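Local coordinates for protein Alpha/beta hydrolase (Paenibacillus sp. VTT E-133280, PDB 6TJ2) that probably hydrolyses methyl salicylate to salicylic acid as a secreted esterase of the alpha/beta-hydrolase fold, resembling tobacco salicylic acid binding protein 2, at residues A55-W60 against T76-G81; K86-T91 against N172-L177; F139-A144 against K226-L231; T185-A190 against H264-R269. All coordinates share one frame; numbering follows the deposited sequence.

Interaction 1 of 4, residues A55-W60 against T76-G81; sequences ATAGFW and TPEYAG
Ala57 and Glu78 meet where two loops of the alpha/beta-hydrolase fold run side by side, one following strand 46-50 and the other following strand 73-75. The bond between them is a single one: Ala57 N gives its hydrogen to Glu78 OE1 at 2.9 Å, nearly straight at 164°, reaching the carboxylate on its syn side but well out of its plane. Glu78 comes in by its tip, with CG anti to the backbone N (chi1 -168°) and the chain bent at chi2. Its other oxygen, OE2, accepts from Tyr79 N and from His51 NE2; with both oxygens engaged, the carboxylate is probably kept from turning. An alanine in place of Glu78 would probably leave Ala57 N without OE1, and Tyr79 N and His51 NE2 without OE2, and free the start of the short 3-10 turn 57-60 to shift. The close-packed part lies at the Ala57 methyl, whose CB sits 3.4 Å from Thr76 O, and at the pair Trp60 and Thr76. Against it stands a rim partly open to solvent, made by Thr56 and Glu78. Thr56 opens an ST turn there, its OG1 accepting from Gly58 N at 3.2 Å. Beside the buried Trp60, the side chains of Trp60 and Thr76 run antiparallel alongside one another, and Thr76 CG2 lies 3.6 Å from Trp60 CB.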
loop_
_atom_site.group_PDB
_atom_site.type_symbol
_atom_site.label_atom_id
_atom_site.label_comp_id
_atom_site.label_asym_id
_atom_site.label_seq_id
_atom_site.Cartn_x
_atom_site.Cartn_y
_atom_site.Cartn_z
ATOM N N ALA A 55 -11.212 -24.535 -0.446
ATOM C CA ALA A 55 -11.510 -24.336 0.972
ATOM C C ALA A 55 -12.849 -24.991 1.262
ATOM O O ALA A 55 -13.657 -25.249 0.379
ATOM C CB ALA A 55 -11.518 -22.891 1.337
ATOM N N THR A 56 -13.105 -25.233 2.522
ATOM C CA THR A 56 -14.388 -25.708 3.053
ATOM C C THR A 56 -14.844 -24.737 4.148
ATOM O O THR A 56 -14.148 -23.754 4.491
ATOM C CB THR A 56 -14.256 -27.112 3.649
ATOM O OG1 THR A 56 -13.459 -27.070 4.833
ATOM C CG2 THR A 56 -13.634 -28.093 2.680
ATOM N N ALA A 57 -15.999 -25.005 4.730
ATOM C CA ALA A 57 -16.492 -24.197 5.875
ATOM C C ALA A 57 -15.473 -24.207 7.017
ATOM O O ALA A 57 -15.473 -23.248 7.821
ATOM C CB ALA A 57 -17.822 -24.786 6.327
ATOM N N GLY A 58 -14.633 -25.236 7.117
ATOM C CA GLY A 58 -13.572 -25.356 8.137
ATOM C C GLY A 58 -12.545 -24.244 8.071
ATOM O O GLY A 58 -11.814 -24.031 9.049
ATOM N N PHE A 59 -12.460 -23.559 6.947
ATOM C CA PHE A 59 -11.576 -22.382 6.799
ATOM C C PHE A 59 -11.793 -21.440 7.966
ATOM O O PHE A 59 -10.819 -20.810 8.379
ATOM C CB PHE A 59 -11.871 -21.674 5.479
ATOM C CG PHE A 59 -11.054 -20.465 5.124
ATOM C CD1 PHE A 59 -9.734 -20.658 4.807
ATOM C CD2 PHE A 59 -11.526 -19.181 5.164
ATOM C CE1 PHE A 59 -8.936 -19.601 4.391
ATOM C CE2 PHE A 59 -10.696 -18.112 4.799
ATOM C CZ PHE A 59 -9.423 -18.339 4.408
ATOM N N TRP A 60 -13.051 -21.248 8.373
ATOM C CA TRP A 60 -13.463 -20.254 9.385
ATOM C C TRP A 60 -13.320 -20.741 10.825
ATOM O O TRP A 60 -13.636 -19.967 11.703
ATOM C CB TRP A 60 -14.895 -19.842 9.111
ATOM C CG TRP A 60 -15.134 -19.275 7.741
ATOM C CD1 TRP A 60 -15.927 -19.803 6.781
ATOM C CD2 TRP A 60 -14.596 -18.037 7.216
ATOM N NE1 TRP A 60 -15.922 -18.978 5.684
ATOM C CE2 TRP A 60 -15.151 -17.876 5.929
ATOM C CE3 TRP A 60 -13.762 -17.052 7.737
ATOM C CZ2 TRP A 60 -14.855 -16.785 5.124
ATOM C CZ3 TRP A 60 -13.490 -15.951 6.961
ATOM C CH2 TRP A 60 -14.050 -15.834 5.677
ATOM N N THR A 76 -21.324 -20.535 9.493
ATOM C CA THR A 76 -20.328 -20.906 8.454
ATOM C C THR A 76 -20.882 -22.038 7.590
ATOM O O THR A 76 -20.444 -23.169 7.738
ATOM C CB THR A 76 -18.996 -21.291 9.073
ATOM O OG1 THR A 76 -19.102 -22.412 9.957
ATOM C CG2 THR A 76 -18.445 -20.146 9.897
ATOM N N PRO A 77 -21.825 -21.748 6.709
ATOM C CA PRO A 77 -22.443 -22.807 5.902
ATOM C C PRO A 77 -21.438 -23.425 4.945
ATOM O O PRO A 77 -20.575 -22.721 4.367
ATOM C CB PRO A 77 -23.539 -22.061 5.136
ATOM C CG PRO A 77 -23.062 -20.626 5.090
ATOM C CD PRO A 77 -22.383 -20.431 6.416
ATOM N N GLU A 78 -21.637 -24.694 4.680
ATOM C CA GLU A 78 -21.012 -25.318 3.511
ATOM C C GLU A 78 -21.958 -25.137 2.305
ATOM O O GLU A 78 -23.163 -24.811 2.486
ATOM C CB GLU A 78 -20.789 -26.808 3.758
ATOM C CG GLU A 78 -19.899 -27.474 2.737
ATOM C CD GLU A 78 -18.650 -26.643 2.566
ATOM O OE1 GLU A 78 -17.710 -26.877 3.369
ATOM O OE2 GLU A 78 -18.593 -25.838 1.616
ATOM N N TYR A 79 -21.410 -25.232 1.104
ATOM C CA TYR A 79 -22.218 -25.008 -0.110
ATOM C C TYR A 79 -21.955 -26.101 -1.142
ATOM O O TYR A 79 -21.041 -26.844 -0.995
ATOM C CB TYR A 79 -22.082 -23.561 -0.584
ATOM C CG TYR A 79 -20.706 -23.028 -0.905
ATOM C CD1 TYR A 79 -19.988 -23.435 -2.016
ATOM C CD2 TYR A 79 -20.172 -22.015 -0.136
ATOM C CE1 TYR A 79 -18.773 -22.848 -2.342
ATOM C CE2 TYR A 79 -18.958 -21.424 -0.444
ATOM C CZ TYR A 79 -18.256 -21.838 -1.551
ATOM O OH TYR A 79 -17.088 -21.246 -1.887
ATOM N N ALA A 80 -22.770 -26.074 -2.181
ATOM C CA ALA A 80 -22.846 -27.185 -3.147
ATOM C C ALA A 80 -21.472 -27.469 -3.751
ATOM O O ALA A 80 -20.691 -26.552 -4.052
ATOM C CB ALA A 80 -23.854 -26.902 -4.209
ATOM N N GLY A 81 -21.163 -28.759 -3.882
ATOM C CA GLY A 81 -19.932 -29.231 -4.511
ATOM C C GLY A 81 -18.684 -28.989 -3.689
ATOM O O GLY A 81 -17.568 -29.206 -4.180
#

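Interaction 2 of 4, residues K86-T91 against N172-L177; sequences KNNNVT and NNTITL
Asn88 lies across Asn172 and Thr174 at the surface, where a type I beta turn, Asn87 to Val90, meets the start of the short strand 174-175, which pairs antiparallel with 205-206. The turn is set by an Asx turn at its head: Asn87 OD1 accepts from Asn89 N at 3.0 Å, with the donor above the carbonyl plane. The bond from Asn88 CA to CB heads toward 172-177, and the first torsion, with CG anti to the carbonyl carbon (chi1 -72°), sets CG where the amide lies against Thr174 CG2. That amide is turned 56° from that of Asn172, and the two meet without a bond between them. Asn88 CB rests 3.5 Å from Asn172 O, while the oxygen end, OD1, touches the methyl Thr174 CG2 at 3.3 Å. Lys86 NZ adds a weak bond to the same OD1. An alanine at Asn88 would probably leave the Thr174 methyl without the amide that lies against it and Lys86 NZ without this acceptor. Thr174 itself is fixed from its own side, since its OG1 donates to Asn172 OD1 at 2.7 Å, and Ser170 OG shares that acceptor. A water also links the segments: it donates to Asn89 OD1 at 2.6 Å and, weakly, to Asn172 O at 3.1 Å.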
loop_
_atom_site.group_PDB
_atom_site.type_symbol
_atom_site.label_atom_id
_atom_site.label_comp_id
_atom_site.label_asym_id
_atom_site.label_seq_id
_atom_site.Cartn_x
_atom_site.Cartn_y
_atom_site.Cartn_z
ATOM N N LYS A 86 -19.968 -34.026 -3.056
ATOM C CA LYS A 86 -19.112 -34.303 -4.236
ATOM C C LYS A 86 -19.900 -33.995 -5.490
ATOM O O LYS A 86 -20.889 -34.651 -5.795
ATOM C CB LYS A 86 -18.612 -35.751 -4.196
ATOM C CG LYS A 86 -17.802 -36.187 -5.413
ATOM C CD LYS A 86 -16.380 -35.644 -5.443
ATOM C CE LYS A 86 -15.609 -36.153 -6.652
ATOM N NZ LYS A 86 -14.247 -35.569 -6.810
ATOM N N ASN A 87 -19.465 -32.958 -6.195
ATOM C CA ASN A 87 -20.081 -32.615 -7.490
ATOM C C ASN A 87 -19.090 -31.801 -8.307
ATOM O O ASN A 87 -19.079 -30.559 -8.217
ATOM C CB ASN A 87 -21.392 -31.887 -7.339
ATOM C CG ASN A 87 -22.096 -31.710 -8.663
ATOM O OD1 ASN A 87 -21.552 -32.090 -9.695
ATOM N ND2 ASN A 87 -23.232 -31.057 -8.627
ATOM N N ASN A 88 -18.262 -32.486 -9.071
ATOM C CA ASN A 88 -17.263 -31.824 -9.936
ATOM C C ASN A 88 -17.921 -30.943 -11.000
ATOM O O ASN A 88 -17.211 -30.106 -11.549
ATOM C CB ASN A 88 -16.331 -32.874 -10.543
ATOM C CG ASN A 88 -15.368 -33.481 -9.541
ATOM O OD1 ASN A 88 -15.132 -32.899 -8.481
ATOM N ND2 ASN A 88 -14.734 -34.555 -9.947
ATOM N N ASN A 89 -19.205 -31.129 -11.250
ATOM C CA ASN A 89 -19.919 -30.362 -12.275
ATOM C C ASN A 89 -20.857 -29.332 -11.682
ATOM O O ASN A 89 -21.709 -28.767 -12.391
ATOM C CB ASN A 89 -20.652 -31.308 -13.240
ATOM C CG ASN A 89 -19.702 -32.146 -14.080
ATOM O OD1 ASN A 89 -18.577 -31.784 -14.357
ATOM N ND2 ASN A 89 -20.247 -33.219 -14.637
ATOM N N VAL A 90 -20.664 -28.997 -10.409
ATOM C CA VAL A 90 -21.491 -27.974 -9.739
ATOM C C VAL A 90 -21.421 -26.644 -10.485
ATOM O O VAL A 90 -20.376 -26.296 -11.070
ATOM C CB VAL A 90 -21.109 -27.830 -8.258
ATOM C CG1 VAL A 90 -19.787 -27.102 -8.114
ATOM C CG2 VAL A 90 -22.173 -27.120 -7.502
ATOM N N THR A 91 -22.563 -25.932 -10.491
ATOM C CA THR A 91 -22.670 -24.602 -11.102
ATOM C C THR A 91 -22.756 -23.499 -10.062
ATOM O O THR A 91 -23.076 -23.734 -8.897
ATOM C CB THR A 91 -23.874 -24.503 -12.032
ATOM O OG1 THR A 91 -25.037 -24.546 -11.206
ATOM C CG2 THR A 91 -23.873 -25.634 -13.044
ATOM N N ASN A 172 -11.287 -34.026 -15.115
ATOM C CA ASN A 172 -12.526 -34.214 -14.335
ATOM C C ASN A 172 -13.106 -32.853 -13.921
ATOM O O ASN A 172 -13.867 -32.809 -12.959
ATOM C CB ASN A 172 -12.342 -35.125 -13.125
ATOM C CG ASN A 172 -11.410 -34.548 -12.092
ATOM O OD1 ASN A 172 -10.909 -33.430 -12.220
ATOM N ND2 ASN A 172 -11.166 -35.341 -11.064
ATOM N N ASN A 173 -12.719 -31.785 -14.614
ATOM C CA ASN A 173 -13.330 -30.464 -14.364
ATOM C C ASN A 173 -12.953 -29.952 -12.972
ATOM O O ASN A 173 -13.760 -29.211 -12.428
ATOM C CB ASN A 173 -14.837 -30.462 -14.551
ATOM C CG ASN A 173 -15.425 -29.083 -14.727
ATOM O OD1 ASN A 173 -16.470 -28.753 -14.119
ATOM N ND2 ASN A 173 -14.808 -28.285 -15.568
ATOM N N THR A 174 -11.740 -30.202 -12.517
ATOM C CA THR A 174 -11.270 -29.648 -11.237
ATOM C C THR A 174 -9.947 -28.935 -11.431
ATOM O O THR A 174 -9.198 -29.187 -12.403
ATOM C CB THR A 174 -11.175 -30.674 -10.117
ATOM O OG1 THR A 174 -10.169 -31.663 -10.386
ATOM C CG2 THR A 174 -12.506 -31.367 -9.855
ATOM N N ILE A 175 -9.667 -28.015 -10.517
ATOM C CA ILE A 175 -8.358 -27.343 -10.479
ATOM C C ILE A 175 -7.724 -27.634 -9.143
ATOM O O ILE A 175 -8.285 -27.313 -8.085
ATOM C CB ILE A 175 -8.528 -25.825 -10.649
ATOM C CG1 ILE A 175 -9.083 -25.510 -12.041
ATOM C CG2 ILE A 175 -7.199 -25.130 -10.402
ATOM C CD1 ILE A 175 -9.570 -24.056 -12.194
ATOM N N THR A 176 -6.549 -28.247 -9.203
ATOM C CA THR A 176 -5.700 -28.464 -8.024
ATOM C C THR A 176 -4.575 -27.446 -8.068
ATOM O O THR A 176 -3.811 -27.452 -9.052
ATOM C CB THR A 176 -5.167 -29.892 -7.950
ATOM O OG1 THR A 176 -6.277 -30.800 -7.932
ATOM C CG2 THR A 176 -4.290 -30.114 -6.742
ATOM N N LEU A 177 -4.457 -26.606 -7.069
ATOM C CA LEU A 177 -3.364 -25.646 -7.024
ATOM C C LEU A 177 -2.058 -26.384 -6.839
ATOM O O LEU A 177 -1.969 -27.177 -5.917
ATOM C CB LEU A 177 -3.520 -24.669 -5.860
ATOM C CG LEU A 177 -4.739 -23.775 -5.888
ATOM C CD1 LEU A 177 -4.844 -23.002 -4.567
ATOM C CD2 LEU A 177 -4.659 -22.887 -7.102
HETATM O O HOH W 1 -16.590 -33.503 -14.332
#

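Interaction 3 of 4, residues F139-A144 against K226-L231; sequences FFDAFA and KSYLYL
Phe139 O is gripped by several groups of the facing strand: Leu229 N donates to it at 2.8 Å, Tyr228 CA makes a CA-H...O contact with it at 3.3 Å, and one face of the Tyr228 ring lies against it. Two parallel strands of the central sheet, 134-139 and 226-231, run in register here, Phe139 beside Tyr228 and Phe140 beside Leu229. Phe139 N donates in turn to Ser227 O at 2.9 Å. The chain then turns a corner at Phe140 and Asp141, and Asp141 N still reaches Leu229 O, nearly along the C=O axis. Asp141 OD1 takes the hydrogen of Leu231 N on its syn lone pair, at 3.1 Å. Tyr228 bridges past the corner, its OH donating to Ala142 O at 2.8 Å. On the other face of the sheet Phe140 and Leu229 run alongside each other in the same direction, while Leu231 CD1 meets the edge of the Phe140 ring, 3.7 Å from CE2. Asp141 OD2 lies close to OD2 of Asp234, which probably belongs to the Ser-His-Asp triad. Helix 272-283 covers the side of Phe140, Leu229 and Leu231, and helix 244-250 packs on Tyr228 and Tyr230 across the sheet.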
loop_
_atom_site.group_PDB
_atom_site.type_symbol
_atom_site.label_atom_id
_atom_site.label_comp_id
_atom_site.label_asym_id
_atom_site.label_seq_id
_atom_site.Cartn_x
_atom_site.Cartn_y
_atom_site.Cartn_z
ATOM N N PHE A 139 -16.761 -7.803 1.722
ATOM C CA PHE A 139 -15.828 -8.511 0.837
ATOM C C PHE A 139 -14.486 -8.584 1.522
ATOM O O PHE A 139 -13.864 -7.536 1.747
ATOM C CB PHE A 139 -15.694 -7.781 -0.492
ATOM C CG PHE A 139 -16.944 -7.828 -1.324
ATOM C CD1 PHE A 139 -17.028 -8.685 -2.413
ATOM C CD2 PHE A 139 -18.036 -7.045 -1.052
ATOM C CE1 PHE A 139 -18.187 -8.759 -3.164
ATOM C CE2 PHE A 139 -19.200 -7.108 -1.788
ATOM C CZ PHE A 139 -19.281 -8.008 -2.824
ATOM N N PHE A 140 -14.003 -9.734 1.894
ATOM C CA PHE A 140 -12.736 -9.987 2.602
ATOM C C PHE A 140 -11.755 -10.627 1.641
ATOM O O PHE A 140 -11.910 -11.802 1.338
ATOM C CB PHE A 140 -12.977 -10.784 3.878
ATOM C CG PHE A 140 -11.759 -11.390 4.518
ATOM C CD1 PHE A 140 -11.835 -12.593 5.212
ATOM C CD2 PHE A 140 -10.527 -10.755 4.450
ATOM C CE1 PHE A 140 -10.686 -13.170 5.727
ATOM C CE2 PHE A 140 -9.385 -11.353 4.938
ATOM C CZ PHE A 140 -9.469 -12.571 5.592
ATOM N N ASP A 141 -10.846 -9.837 1.047
ATOM C CA ASP A 141 -9.864 -10.375 0.086
ATOM C C ASP A 141 -10.651 -11.231 -0.911
ATOM O O ASP A 141 -10.307 -12.401 -1.161
ATOM C CB ASP A 141 -8.730 -11.123 0.761
ATOM C CG ASP A 141 -7.807 -10.216 1.532
ATOM O OD1 ASP A 141 -7.957 -9.035 1.459
ATOM O OD2 ASP A 141 -6.846 -10.737 2.142
ATOM N N ALA A 142 -11.680 -10.603 -1.461
ATOM C CA ALA A 142 -12.690 -11.276 -2.267
ATOM C C ALA A 142 -12.801 -10.644 -3.649
ATOM O O ALA A 142 -12.522 -9.453 -3.863
ATOM C CB ALA A 142 -14.038 -11.311 -1.577
ATOM N N PHE A 143 -13.226 -11.454 -4.588
ATOM C CA PHE A 143 -13.536 -10.978 -5.944
ATOM C C PHE A 143 -14.890 -10.302 -5.935
ATOM O O PHE A 143 -15.825 -10.716 -5.207
ATOM C CB PHE A 143 -13.524 -12.157 -6.920
ATOM C CG PHE A 143 -12.195 -12.841 -6.963
ATOM C CD1 PHE A 143 -11.131 -12.203 -7.587
ATOM C CD2 PHE A 143 -11.963 -14.051 -6.319
ATOM C CE1 PHE A 143 -9.869 -12.799 -7.579
ATOM C CE2 PHE A 143 -10.698 -14.604 -6.281
ATOM C CZ PHE A 143 -9.674 -14.012 -6.952
ATOM N N ALA A 144 -15.040 -9.280 -6.760
ATOM C CA ALA A 144 -16.322 -8.594 -6.989
ATOM C C ALA A 144 -16.476 -8.397 -8.481
ATOM O O ALA A 144 -16.311 -7.270 -8.959
ATOM C CB ALA A 144 -16.318 -7.304 -6.195
ATOM N N LYS A 226 -21.751 -1.660 1.900
ATOM C CA LYS A 226 -20.645 -2.585 1.621
ATOM C C LYS A 226 -19.392 -2.164 2.344
ATOM O O LYS A 226 -19.137 -0.954 2.517
ATOM C CB LYS A 226 -20.361 -2.613 0.125
ATOM C CG LYS A 226 -21.530 -3.148 -0.717
ATOM C CD LYS A 226 -21.487 -2.747 -2.178
ATOM C CE LYS A 226 -22.221 -1.441 -2.383
ATOM N NZ LYS A 226 -23.671 -1.735 -2.518
ATOM N N SER A 227 -18.571 -3.147 2.676
ATOM C CA SER A 227 -17.200 -2.969 3.168
ATOM C C SER A 227 -16.255 -3.856 2.411
ATOM O O SER A 227 -16.674 -4.916 1.872
ATOM C CB SER A 227 -17.089 -3.289 4.638
ATOM O OG SER A 227 -17.993 -2.507 5.393
ATOM N N TYR A 228 -15.001 -3.462 2.383
ATOM C CA TYR A 228 -13.923 -4.287 1.838
ATOM C C TYR A 228 -12.852 -4.361 2.882
ATOM O O TYR A 228 -12.289 -3.318 3.293
ATOM C CB TYR A 228 -13.374 -3.743 0.516
ATOM C CG TYR A 228 -12.651 -4.787 -0.311
ATOM C CD1 TYR A 228 -11.365 -5.207 0.004
ATOM C CD2 TYR A 228 -13.276 -5.409 -1.395
ATOM C CE1 TYR A 228 -10.735 -6.220 -0.673
ATOM C CE2 TYR A 228 -12.637 -6.430 -2.092
ATOM C CZ TYR A 228 -11.402 -6.859 -1.697
ATOM O OH TYR A 228 -10.793 -7.891 -2.385
ATOM N N LEU A 229 -12.555 -5.580 3.334
ATOM C CA LEU A 229 -11.499 -5.898 4.299
ATOM C C LEU A 229 -10.323 -6.483 3.527
ATOM O O LEU A 229 -10.479 -7.510 2.879
ATOM C CB LEU A 229 -12.078 -6.858 5.365
ATOM C CG LEU A 229 -11.037 -7.394 6.357
ATOM C CD1 LEU A 229 -10.243 -6.308 7.089
ATOM C CD2 LEU A 229 -11.694 -8.359 7.361
ATOM N N TYR A 230 -9.181 -5.796 3.558
ATOM C CA TYR A 230 -8.002 -6.119 2.763
ATOM C C TYR A 230 -6.822 -6.390 3.629
ATOM O O TYR A 230 -6.514 -5.531 4.483
ATOM C CB TYR A 230 -7.705 -4.958 1.809
ATOM C CG TYR A 230 -6.479 -5.138 0.964
ATOM C CD1 TYR A 230 -5.477 -4.204 1.031
ATOM C CD2 TYR A 230 -6.304 -6.240 0.141
ATOM C CE1 TYR A 230 -4.369 -4.298 0.217
ATOM C CE2 TYR A 230 -5.152 -6.379 -0.616
ATOM C CZ TYR A 230 -4.203 -5.401 -0.585
ATOM O OH TYR A 230 -3.091 -5.568 -1.418
ATOM N N LEU A 231 -6.141 -7.490 3.419
ATOM C CA LEU A 231 -4.867 -7.789 4.071
ATOM C C LEU A 231 -3.726 -7.542 3.087
ATOM O O LEU A 231 -3.757 -8.020 1.966
ATOM C CB LEU A 231 -4.817 -9.206 4.622
ATOM C CG LEU A 231 -5.984 -9.627 5.504
ATOM C CD1 LEU A 231 -5.799 -11.060 5.984
ATOM C CD2 LEU A 231 -6.128 -8.694 6.712
#

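Interaction 4 of 4, residues T185-A190 against H264-R269; sequences TFVNTA and HMTTVR
Phe186 is the first residue of 185-190 to meet the other segment, and its ring takes the edge of His264 toward its face in an offset edge-to-face pair, centroids 5.4 Å apart and planes at 88°. Met265 SD stands at the edge of the same ring, a Met-aromatic contact, 4.1 Å from Phe186 CD1. The backbone joins in as Met265 N donates to Phe186 O at 3.0 Å. Val187 follows, CG1 packing 3.8 Å from Met265 CB and CB 3.3 Å from Thr266 OG1. A water reached by Asn188 OD1, and by Thr185 O, accepts from His264 N. Thr189 OG1, bonded to Asp263, receives a second water that it shares with Thr267 OG1. Last, Ala190 CB lies against Thr266 OG1 at 3.5 Å. His264 ND1 bonds Asp234, consistent with a Ser117-His264-Asp234 triad. The contact thus sets the loop between helices 179-185 and 192-200 against the residues leading into helix 267-270, with Phe182 and Phe198 of those two helices packed beside it.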
loop_
_atom_site.group_PDB
_atom_site.type_symbol
_atom_site.label_atom_id
_atom_site.label_comp_id
_atom_site.label_asym_id
_atom_site.label_seq_id
_atom_site.Cartn_x
_atom_site.Cartn_y
_atom_site.Cartn_z
ATOM N N THR A 185 2.125 -17.877 -2.858
ATOM C CA THR A 185 1.159 -16.813 -3.193
ATOM C C THR A 185 -0.138 -16.902 -2.441
ATOM O O THR A 185 -0.846 -15.874 -2.445
ATOM C CB THR A 185 0.882 -16.696 -4.691
ATOM O OG1 THR A 185 0.070 -17.777 -5.142
ATOM C CG2 THR A 185 2.166 -16.626 -5.481
ATOM N N PHE A 186 -0.486 -18.002 -1.778
ATOM C CA PHE A 186 -1.694 -18.100 -0.941
ATOM C C PHE A 186 -1.355 -18.018 0.540
ATOM O O PHE A 186 -2.130 -17.516 1.346
ATOM C CB PHE A 186 -2.468 -19.389 -1.244
ATOM C CG PHE A 186 -3.281 -19.337 -2.511
ATOM C CD1 PHE A 186 -4.645 -19.566 -2.435
ATOM C CD2 PHE A 186 -2.742 -19.118 -3.761
ATOM C CE1 PHE A 186 -5.445 -19.528 -3.571
ATOM C CE2 PHE A 186 -3.540 -19.116 -4.903
ATOM C CZ PHE A 186 -4.904 -19.298 -4.780
ATOM N N VAL A 187 -0.219 -18.630 0.907
ATOM C CA VAL A 187 0.240 -18.670 2.319
ATOM C C VAL A 187 1.685 -18.148 2.429
ATOM O O VAL A 187 2.542 -18.698 3.155
ATOM C CB VAL A 187 0.053 -20.079 2.912
ATOM C CG1 VAL A 187 -1.421 -20.431 3.028
ATOM C CG2 VAL A 187 0.772 -21.161 2.151
ATOM N N ASN A 188 2.005 -17.100 1.686
ATOM C CA ASN A 188 3.352 -16.516 1.643
ATOM C C ASN A 188 3.861 -16.130 3.019
ATOM O O ASN A 188 5.112 -16.232 3.191
ATOM C CB ASN A 188 3.367 -15.303 0.690
ATOM C CG ASN A 188 2.152 -14.403 0.702
ATOM O OD1 ASN A 188 1.036 -14.876 0.553
ATOM N ND2 ASN A 188 2.387 -13.101 0.826
ATOM N N THR A 189 3.050 -15.821 4.003
ATOM C CA THR A 189 3.560 -15.414 5.347
ATOM C C THR A 189 3.662 -16.618 6.283
ATOM O O THR A 189 4.145 -16.427 7.406
ATOM C CB THR A 189 2.693 -14.309 5.961
ATOM O OG1 THR A 189 1.411 -14.842 6.293
ATOM C CG2 THR A 189 2.519 -13.144 5.028
ATOM N N ALA A 190 3.238 -17.788 5.868
ATOM C CA ALA A 190 3.329 -19.005 6.704
ATOM C C ALA A 190 4.734 -19.600 6.661
ATOM O O ALA A 190 5.457 -19.453 5.673
ATOM C CB ALA A 190 2.351 -20.057 6.198
ATOM N N HIS A 264 -3.617 -14.541 2.109
ATOM C CA HIS A 264 -4.900 -15.121 1.718
ATOM C C HIS A 264 -5.392 -16.204 2.669
ATOM O O HIS A 264 -6.581 -16.197 3.007
ATOM C CB HIS A 264 -4.783 -15.687 0.291
ATOM C CG HIS A 264 -6.082 -15.795 -0.414
ATOM N ND1 HIS A 264 -6.888 -14.716 -0.600
ATOM C CD2 HIS A 264 -6.704 -16.837 -1.043
ATOM C CE1 HIS A 264 -7.912 -15.057 -1.353
ATOM N NE2 HIS A 264 -7.864 -16.351 -1.634
ATOM N N MET A 265 -4.544 -17.138 3.052
ATOM C CA MET A 265 -5.051 -18.332 3.801
ATOM C C MET A 265 -4.290 -18.627 5.088
ATOM O O MET A 265 -4.755 -19.521 5.815
ATOM C CB MET A 265 -5.079 -19.561 2.904
ATOM C CG MET A 265 -5.991 -19.362 1.753
ATOM S SD MET A 265 -6.345 -20.952 0.982
ATOM C CE MET A 265 -7.810 -20.567 0.037
ATOM N N THR A 266 -3.255 -17.897 5.471
ATOM C CA THR A 266 -2.565 -18.174 6.763
ATOM C C THR A 266 -3.321 -17.500 7.911
ATOM O O THR A 266 -3.558 -18.096 8.972
ATOM C CB THR A 266 -1.145 -17.606 6.720
ATOM O OG1 THR A 266 -0.458 -18.125 5.580
ATOM C CG2 THR A 266 -0.365 -17.873 7.986
ATOM N N THR A 267 -3.634 -16.223 7.743
ATOM C CA THR A 267 -3.906 -15.333 8.885
ATOM C C THR A 267 -5.181 -15.699 9.585
ATOM O O THR A 267 -5.267 -15.553 10.820
ATOM C CB THR A 267 -3.882 -13.887 8.392
ATOM O OG1 THR A 267 -2.798 -13.715 7.468
ATOM C CG2 THR A 267 -3.737 -12.874 9.524
ATOM N N VAL A 268 -6.169 -16.188 8.868
ATOM C CA VAL A 268 -7.437 -16.592 9.548
ATOM C C VAL A 268 -7.180 -17.770 10.478
ATOM O O VAL A 268 -8.006 -18.070 11.381
ATOM C CB VAL A 268 -8.572 -16.939 8.574
ATOM C CG1 VAL A 268 -8.968 -15.691 7.814
ATOM C CG2 VAL A 268 -8.236 -18.119 7.691
ATOM N N ARG A 269 -6.089 -18.511 10.292
ATOM C CA ARG A 269 -5.719 -19.653 11.181
ATOM C C ARG A 269 -4.767 -19.190 12.252
ATOM O O ARG A 269 -4.927 -19.637 13.402
ATOM C CB ARG A 269 -5.051 -20.794 10.420
ATOM C CG ARG A 269 -6.061 -21.671 9.727
ATOM C CD ARG A 269 -6.117 -21.317 8.272
ATOM N NE ARG A 269 -6.958 -22.313 7.640
ATOM C CZ ARG A 269 -6.834 -22.718 6.384
ATOM N NH1 ARG A 269 -6.023 -22.130 5.536
ATOM N NH2 ARG A 269 -7.593 -23.705 5.974
HETATM O O HOH W 2 -1.549 -14.304 -0.182
HETATM O O HOH W 3 -0.222 -14.126 8.410
#

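In the fold
From the N terminus, interaction 1 closes first, joining the loops after strands 46-50 and 73-75 across helix 61-69. Interaction 2 opens next in the chain and spans about 80 residues to bring 86-91 to strand 174-175; interaction 1 touches it through Ala80 and Val90. Interaction 3 starts inside that span and ends beyond it, so the two cross, though their nearest atoms stay about 10 Å apart. Interaction 4 in turn crosses interaction 3, and they touch where Asp141 O meets His264 CE1. Phe59 joins the loop after strand 46-50 to segment 264-269, and Leu177, packing on Phe186, joins the strand 174-175 region to the loop between helices 179-185 and 192-200.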